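PDB 6GRE: cysteine-rich repeat secretory protein 2 from Arabidopsis thaliana, which restricts cell-to-cell traffic through plasmodesmata during salicylic acid-triggered immune responses by regulating callose deposition, and is required for systemic acquired resistance. Local coordinates for residues K139-L147 with G157-A166; C180-L188 with V200-F209. All coordinates share one frame; numbering follows the deposited sequence. Where two conformers were deposited one is given.

Contact 1. Residues K139-L147 with G157-A166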
# COMPACT_ATOMS: atom_id res chain seq x y z
N LYS A 139 -8.55 10.31 22.52
CA LYS A 139 -8.64 9.01 21.89
C LYS A 139 -7.89 9.00 20.57
O LYS A 139 -7.20 8.05 20.29
CB LYS A 139 -10.06 8.59 21.54
CG LYS A 139 -10.74 7.84 22.66
CD LYS A 139 -12.20 7.58 22.44
CE LYS A 139 -12.89 7.50 23.79
NZ LYS A 139 -12.02 6.90 24.83
N ALA A 140 -8.14 10.00 19.72
CA ALA A 140 -7.50 10.07 18.43
C ALA A 140 -5.98 10.15 18.60
O ALA A 140 -5.26 9.41 17.97
CB ALA A 140 -8.04 11.23 17.64
N SER A 141 -5.51 11.01 19.51
CA SER A 141 -4.08 11.15 19.77
C SER A 141 -3.46 9.82 20.22
O SER A 141 -2.38 9.39 19.73
CB SER A 141 -3.85 12.25 20.80
OG SER A 141 -2.48 12.33 21.12
N ASP A 142 -4.14 9.13 21.12
CA ASP A 142 -3.65 7.91 21.68
C ASP A 142 -3.66 6.80 20.62
O ASP A 142 -2.72 6.04 20.51
CB ASP A 142 -4.44 7.52 22.92
CG ASP A 142 -4.12 8.34 24.16
OD1 ASP A 142 -3.27 9.27 24.09
OD2 ASP A 142 -4.80 8.10 25.15
N VAL A 143 -4.73 6.72 19.81
CA VAL A 143 -4.80 5.71 18.78
C VAL A 143 -3.69 5.94 17.75
O VAL A 143 -2.99 5.01 17.38
CB VAL A 143 -6.20 5.66 18.14
CG1 VAL A 143 -6.21 4.85 16.87
CG2 VAL A 143 -7.21 5.12 19.15
N ILE A 144 -3.56 7.19 17.27
CA ILE A 144 -2.60 7.46 16.20
C ILE A 144 -1.20 7.13 16.73
O ILE A 144 -0.42 6.45 16.07
CB ILE A 144 -2.70 8.92 15.73
CG1 ILE A 144 -4.03 9.16 15.02
CG2 ILE A 144 -1.50 9.29 14.88
CD1 ILE A 144 -4.37 10.62 14.81
N GLY A 145 -0.93 7.55 17.96
CA GLY A 145 0.40 7.31 18.52
C GLY A 145 0.67 5.84 18.74
O GLY A 145 1.81 5.35 18.59
N SER A 146 -0.37 5.10 19.09
CA SER A 146 -0.23 3.66 19.32
C SER A 146 0.26 2.93 18.07
O SER A 146 0.92 1.90 18.16
CB SER A 146 -1.54 3.03 19.81
OG SER A 146 -2.50 2.79 18.76
N LEU A 147 -0.08 3.44 16.88
CA LEU A 147 0.37 2.84 15.63
C LEU A 147 1.91 2.87 15.55
O LEU A 147 2.49 2.03 14.87
CB LEU A 147 -0.25 3.57 14.44
CG LEU A 147 -1.78 3.51 14.36
CD1 LEU A 147 -2.29 4.35 13.19
CD2 LEU A 147 -2.26 2.07 14.23
N GLY A 157 -4.95 -0.18 15.99
CA GLY A 157 -5.27 0.26 17.31
C GLY A 157 -6.65 0.86 17.33
O GLY A 157 -7.10 1.42 16.34
N GLY A 158 -7.35 0.76 18.45
CA GLY A 158 -8.66 1.37 18.53
C GLY A 158 -9.03 1.67 19.96
O GLY A 158 -8.58 1.02 20.90
N ASN A 159 -9.83 2.72 20.12
CA ASN A 159 -10.33 3.19 21.42
C ASN A 159 -11.75 3.67 21.14
O ASN A 159 -11.90 4.59 20.33
CB ASN A 159 -9.56 4.41 21.98
CG ASN A 159 -8.19 4.17 22.59
OD1 ASN A 159 -7.72 3.03 22.74
ND2 ASN A 159 -7.55 5.26 23.00
N GLY A 160 -12.76 3.09 21.77
CA GLY A 160 -14.10 3.57 21.48
C GLY A 160 -14.45 3.37 20.03
O GLY A 160 -14.30 2.29 19.49
N ASN A 161 -14.87 4.46 19.37
CA ASN A 161 -15.24 4.45 18.00
C ASN A 161 -14.09 4.94 17.10
O ASN A 161 -14.31 5.19 15.94
CB ASN A 161 -16.49 5.32 17.79
CG ASN A 161 -16.27 6.80 18.05
OD1 ASN A 161 -15.23 7.25 18.55
ND2 ASN A 161 -17.27 7.60 17.72
N VAL A 162 -12.90 5.09 17.67
CA VAL A 162 -11.74 5.57 16.92
C VAL A 162 -10.91 4.36 16.53
O VAL A 162 -10.56 3.51 17.39
CB VAL A 162 -10.89 6.56 17.72
CG1 VAL A 162 -9.69 7.06 16.93
CG2 VAL A 162 -11.73 7.71 18.23
N GLN A 163 -10.55 4.27 15.26
CA GLN A 163 -9.79 3.11 14.77
C GLN A 163 -8.60 3.64 13.97
O GLN A 163 -8.80 4.52 13.14
CB GLN A 163 -10.68 2.22 13.90
CG GLN A 163 -11.72 1.43 14.69
CD GLN A 163 -12.81 0.91 13.78
OE1 GLN A 163 -12.57 0.10 12.90
NE2 GLN A 163 -14.02 1.42 13.97
N GLY A 164 -7.44 3.02 14.13
CA GLY A 164 -6.26 3.33 13.33
C GLY A 164 -5.67 2.10 12.71
O GLY A 164 -5.76 0.99 13.28
N VAL A 165 -5.08 2.27 11.54
CA VAL A 165 -4.40 1.22 10.82
C VAL A 165 -3.12 1.80 10.25
O VAL A 165 -3.10 2.90 9.68
CB VAL A 165 -5.27 0.64 9.69
CG1 VAL A 165 -4.56 -0.46 8.89
CG2 VAL A 165 -6.61 0.15 10.20
N ALA A 166 -2.06 1.02 10.32
CA ALA A 166 -0.78 1.42 9.64
C ALA A 166 -0.19 0.19 8.99
O ALA A 166 -0.28 -0.91 9.53
CB ALA A 166 0.20 2.02 10.57

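Contact 2. Residues C180-L188 with V200-F209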
# COMPACT_ATOMS: atom_id res chain seq x y z
N CYS A 180 9.65 4.49 8.03
CA CYS A 180 8.58 4.96 7.15
C CYS A 180 7.35 5.34 8.01
O CYS A 180 6.76 6.41 7.85
CB CYS A 180 8.28 3.89 6.11
SG CYS A 180 7.24 4.52 4.77
N LEU A 181 6.94 4.43 8.88
CA LEU A 181 5.74 4.67 9.72
C LEU A 181 5.91 5.84 10.67
O LEU A 181 4.95 6.58 10.91
CB LEU A 181 5.35 3.41 10.48
CG LEU A 181 4.74 2.33 9.62
CD1 LEU A 181 4.37 1.12 10.46
CD2 LEU A 181 3.54 2.86 8.84
N SER A 182 7.12 6.04 11.22
CA SER A 182 7.36 7.18 12.08
C SER A 182 7.01 8.47 11.33
O SER A 182 6.30 9.34 11.85
CB SER A 182 8.79 7.21 12.61
OG SER A 182 8.98 8.32 13.47
N ASP A 183 7.46 8.58 10.08
CA ASP A 183 7.14 9.73 9.25
C ASP A 183 5.62 9.81 9.04
O ASP A 183 5.00 10.85 9.35
CB ASP A 183 7.82 9.69 7.88
CG ASP A 183 9.27 10.15 7.85
OD1 ASP A 183 9.89 10.31 8.92
OD2 ASP A 183 9.76 10.35 6.72
N ALA A 184 5.02 8.71 8.56
CA ALA A 184 3.61 8.75 8.18
C ALA A 184 2.73 9.12 9.37
O ALA A 184 1.82 9.92 9.26
CB ALA A 184 3.17 7.44 7.60
N ILE A 185 3.00 8.46 10.50
CA ILE A 185 2.21 8.72 11.71
C ILE A 185 2.44 10.15 12.21
O ILE A 185 1.50 10.79 12.67
CB ILE A 185 2.55 7.65 12.76
CG1 ILE A 185 2.15 6.25 12.28
CG2 ILE A 185 1.90 8.03 14.06
CD1 ILE A 185 2.82 5.11 13.02
N GLY A 186 3.69 10.64 12.15
CA GLY A 186 3.98 12.00 12.53
C GLY A 186 3.16 13.01 11.74
O GLY A 186 2.58 13.93 12.31
N ARG A 187 3.10 12.81 10.42
CA ARG A 187 2.31 13.65 9.53
C ARG A 187 0.82 13.52 9.87
O ARG A 187 0.08 14.51 9.93
CB ARG A 187 2.58 13.28 8.07
CG ARG A 187 1.90 14.22 7.07
CD ARG A 187 2.13 13.78 5.63
NE ARG A 187 3.53 13.83 5.25
CZ ARG A 187 4.09 14.83 4.57
NH1 ARG A 187 3.37 15.89 4.26
NH2 ARG A 187 5.37 14.77 4.22
N LEU A 188 0.36 12.29 10.10
CA LEU A 188 -1.06 12.03 10.37
C LEU A 188 -1.48 12.77 11.64
O LEU A 188 -2.51 13.41 11.68
CB LEU A 188 -1.29 10.53 10.50
CG LEU A 188 -2.73 10.08 10.68
CD1 LEU A 188 -3.58 10.40 9.46
CD2 LEU A 188 -2.81 8.59 10.95
N VAL A 200 -2.50 9.13 5.53
CA VAL A 200 -1.24 9.50 4.93
C VAL A 200 -0.71 8.27 4.21
O VAL A 200 -0.40 7.25 4.86
CB VAL A 200 -0.20 9.94 5.97
CG1 VAL A 200 1.17 10.15 5.36
CG2 VAL A 200 -0.64 11.17 6.71
N TYR A 201 -0.51 8.38 2.91
CA TYR A 201 0.06 7.34 2.08
C TYR A 201 1.42 7.86 1.61
O TYR A 201 1.47 8.85 0.86
CB TYR A 201 -0.86 7.01 0.89
CG TYR A 201 -2.11 6.27 1.29
CD1 TYR A 201 -2.10 4.89 1.45
CD2 TYR A 201 -3.27 6.95 1.60
CE1 TYR A 201 -3.22 4.20 1.88
CE2 TYR A 201 -4.40 6.28 2.04
CZ TYR A 201 -4.35 4.91 2.23
OH TYR A 201 -5.49 4.30 2.66
N LEU A 202 2.48 7.18 2.06
CA LEU A 202 3.83 7.39 1.55
C LEU A 202 4.12 6.29 0.55
O LEU A 202 3.40 5.31 0.42
CB LEU A 202 4.84 7.38 2.68
CG LEU A 202 4.55 8.34 3.84
CD1 LEU A 202 5.68 8.26 4.87
CD2 LEU A 202 4.32 9.78 3.37
N SER A 203 5.23 6.42 -0.16
CA SER A 203 5.49 5.45 -1.17
C SER A 203 5.50 4.01 -0.63
O SER A 203 4.94 3.10 -1.25
CB SER A 203 6.78 5.77 -1.87
OG SER A 203 7.01 4.84 -2.90
N LYS A 204 6.15 3.77 0.52
CA LYS A 204 6.33 2.42 1.01
C LYS A 204 5.57 2.15 2.32
O LYS A 204 5.78 1.11 2.89
CB LYS A 204 7.83 2.10 1.17
CG LYS A 204 8.53 1.72 -0.14
CD LYS A 204 8.19 0.32 -0.60
CE LYS A 204 8.83 -0.10 -1.91
NZ LYS A 204 10.23 -0.54 -1.69
N CYS A 205 4.68 3.04 2.75
CA CYS A 205 3.89 2.74 3.93
C CYS A 205 2.71 3.71 4.01
O CYS A 205 2.67 4.73 3.31
CB CYS A 205 4.69 2.80 5.22
SG CYS A 205 5.27 4.45 5.68
N TYR A 206 1.77 3.41 4.91
CA TYR A 206 0.66 4.31 5.15
C TYR A 206 0.21 4.24 6.61
O TYR A 206 0.45 3.25 7.30
CB TYR A 206 -0.53 4.06 4.23
CG TYR A 206 -1.31 2.79 4.44
CD1 TYR A 206 -2.22 2.70 5.49
CD2 TYR A 206 -1.21 1.70 3.59
CE1 TYR A 206 -2.99 1.56 5.69
CE2 TYR A 206 -2.00 0.57 3.76
CZ TYR A 206 -2.90 0.51 4.81
OH TYR A 206 -3.62 -0.62 5.02
N ALA A 207 -0.46 5.30 7.04
CA ALA A 207 -1.10 5.32 8.34
C ALA A 207 -2.43 6.05 8.18
O ALA A 207 -2.48 7.07 7.48
CB ALA A 207 -0.24 5.99 9.37
N ARG A 208 -3.50 5.55 8.81
CA ARG A 208 -4.78 6.17 8.66
C ARG A 208 -5.61 5.95 9.92
O ARG A 208 -5.37 5.00 10.69
CB ARG A 208 -5.51 5.63 7.42
CG ARG A 208 -5.79 4.14 7.42
CD ARG A 208 -6.32 3.67 6.06
NE ARG A 208 -6.70 2.26 6.09
CZ ARG A 208 -6.59 1.40 5.08
NH1 ARG A 208 -6.06 1.75 3.92
NH2 ARG A 208 -7.05 0.16 5.24
N PHE A 209 -6.60 6.80 10.12
CA PHE A 209 -7.50 6.62 11.23
C PHE A 209 -8.89 7.12 10.84
O PHE A 209 -9.08 7.93 9.94
CB PHE A 209 -7.02 7.25 12.53
CG PHE A 209 -7.28 8.72 12.68
CD1 PHE A 209 -6.55 9.62 11.95
CD2 PHE A 209 -8.18 9.21 13.61
CE1 PHE A 209 -6.78 10.98 12.08
CE2 PHE A 209 -8.38 10.57 13.78
CZ PHE A 209 -7.67 11.46 13.01

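Contact 1. Residues K139-L147 with G157-A166
Val-143 packs both of its methyl groups against the hairpin formed by strands 157-159 and 162-166. With CG1 anti to the backbone N (chi1 167°), that branch rests on the hairpin's face, over the backbone bond from Gly-164 N to Gly-157 O. It lies 3.5 Å from the nitrogen and 3.6 Å from the oxygen. CG2 turns toward the hairpin's end, where it packs on Asn-159 N at 3.7 Å and on Val-162 CG1 at 3.9 Å. Glycine suits positions 157 and 164: the bare backbone lets Ser-146 OG come within 4.0 Å of Gly-157 CA and lets Val-143 CG1 settle on Gly-164 N. Leu-147 uses the same flat patch, laying CD2 3.7 Å from Gly-164 C, and its CB faces the small methyl of Ala-166. Ser-146 OG donates to Val-143 O at 2.7 Å, satisfying its polar end at the border. The flank of Asp-142, Asn-159 and the turn, by contrast, faces solvent. There the aliphatic part of Lys-139 crosses Asn-159, CG to CB 3.7 Å, beside a type II' turn whose positive phi suits Gly-160. Helix 134-149 thus lies over the edge hairpin of the sheet, with helix 174-192 alongside it and strand 205-211 next to strand 162-168.

Contact 2. Residues C180-L188 with V200-F209
Cys-180 and Cys-205 reach toward each other from helix and strand and join in a disulfide, SG to SG 2.2 Å, with the two CB atoms turned nearly perpendicular about the S-S bond (chi3 -91°). The sulfur of Cys-180 extends anti to its own backbone N, whereas that of Cys-205 stands between its N and carbonyl carbon, a combination that lets the bridge span the gap at the start of strand 205-209. Next to it Leu-202 raises CD1 against the helix backbone, 3.7 Å from Cys-180 O. One turn along, Ala-184 presents a bare methyl to four neighbours, among them Leu-202 CD1 at 3.8 Å and Ala-207 CB at 4.1 Å; small residues facing each other here allow the helix to come close to the sheet. This is the alpha/beta packing of the Gnk2-homologous (DUF26) fold, in which two helices rest on one face of a five-stranded antiparallel sheet and disulfides pin them to it. Val-200 points its branches toward the helix: CG2 lies 3.7 Å from Leu-188 N, and CG1 meets CD of Arg-187, whose side chain crosses the valine at about a right angle. Farther along, Leu-188 lies over strand 205-209. Its CD2 covers the backbone where Ala-207 joins Arg-208, and its CD1 approaches the edge of the Phe-209 ring, near its plane, 4.0 Å from CD1 of that ring. On the opposite face of the sheet, Arg-208 NH1 donates to Tyr-201 OH at 2.9 Å, almost in the guanidinium plane, and NH2 hydrogen-bonds to Glu-101 O of the first Gnk2-homologous domain. Tyr-206 OH sits 3.2 Å above one face of the Arg-208 guanidinium, offset toward the rim.

In the fold
Contacts 1 and 2 follow one another in the second domain of the tandem DUF26 ectodomain, the extracellular part of a longer membrane protein. Their centres are 14 Å apart, and each sets a helix against a hairpin of one five-stranded sheet. Strands 162-168 and 205-211 adjoin through a probable hydrogen bond from Arg-208 N to Val-165 O (2.8 Å). On the helix-covered face, Ile-185 CG2 lies 3.5 Å from Ile-144 O. Contact 1 is centred about 19 Å from the chain's centre; its Val-165 side chain is about 5 Å from a sodium ion bound by Asp-69 and Tyr-154. Contact 2, centred about 11 Å from it, carries Ser-203, which lines the 2-(2-ethoxyethoxy)ethanol pocket with Val-12, Arg-106, Asp-117 and Ile-121.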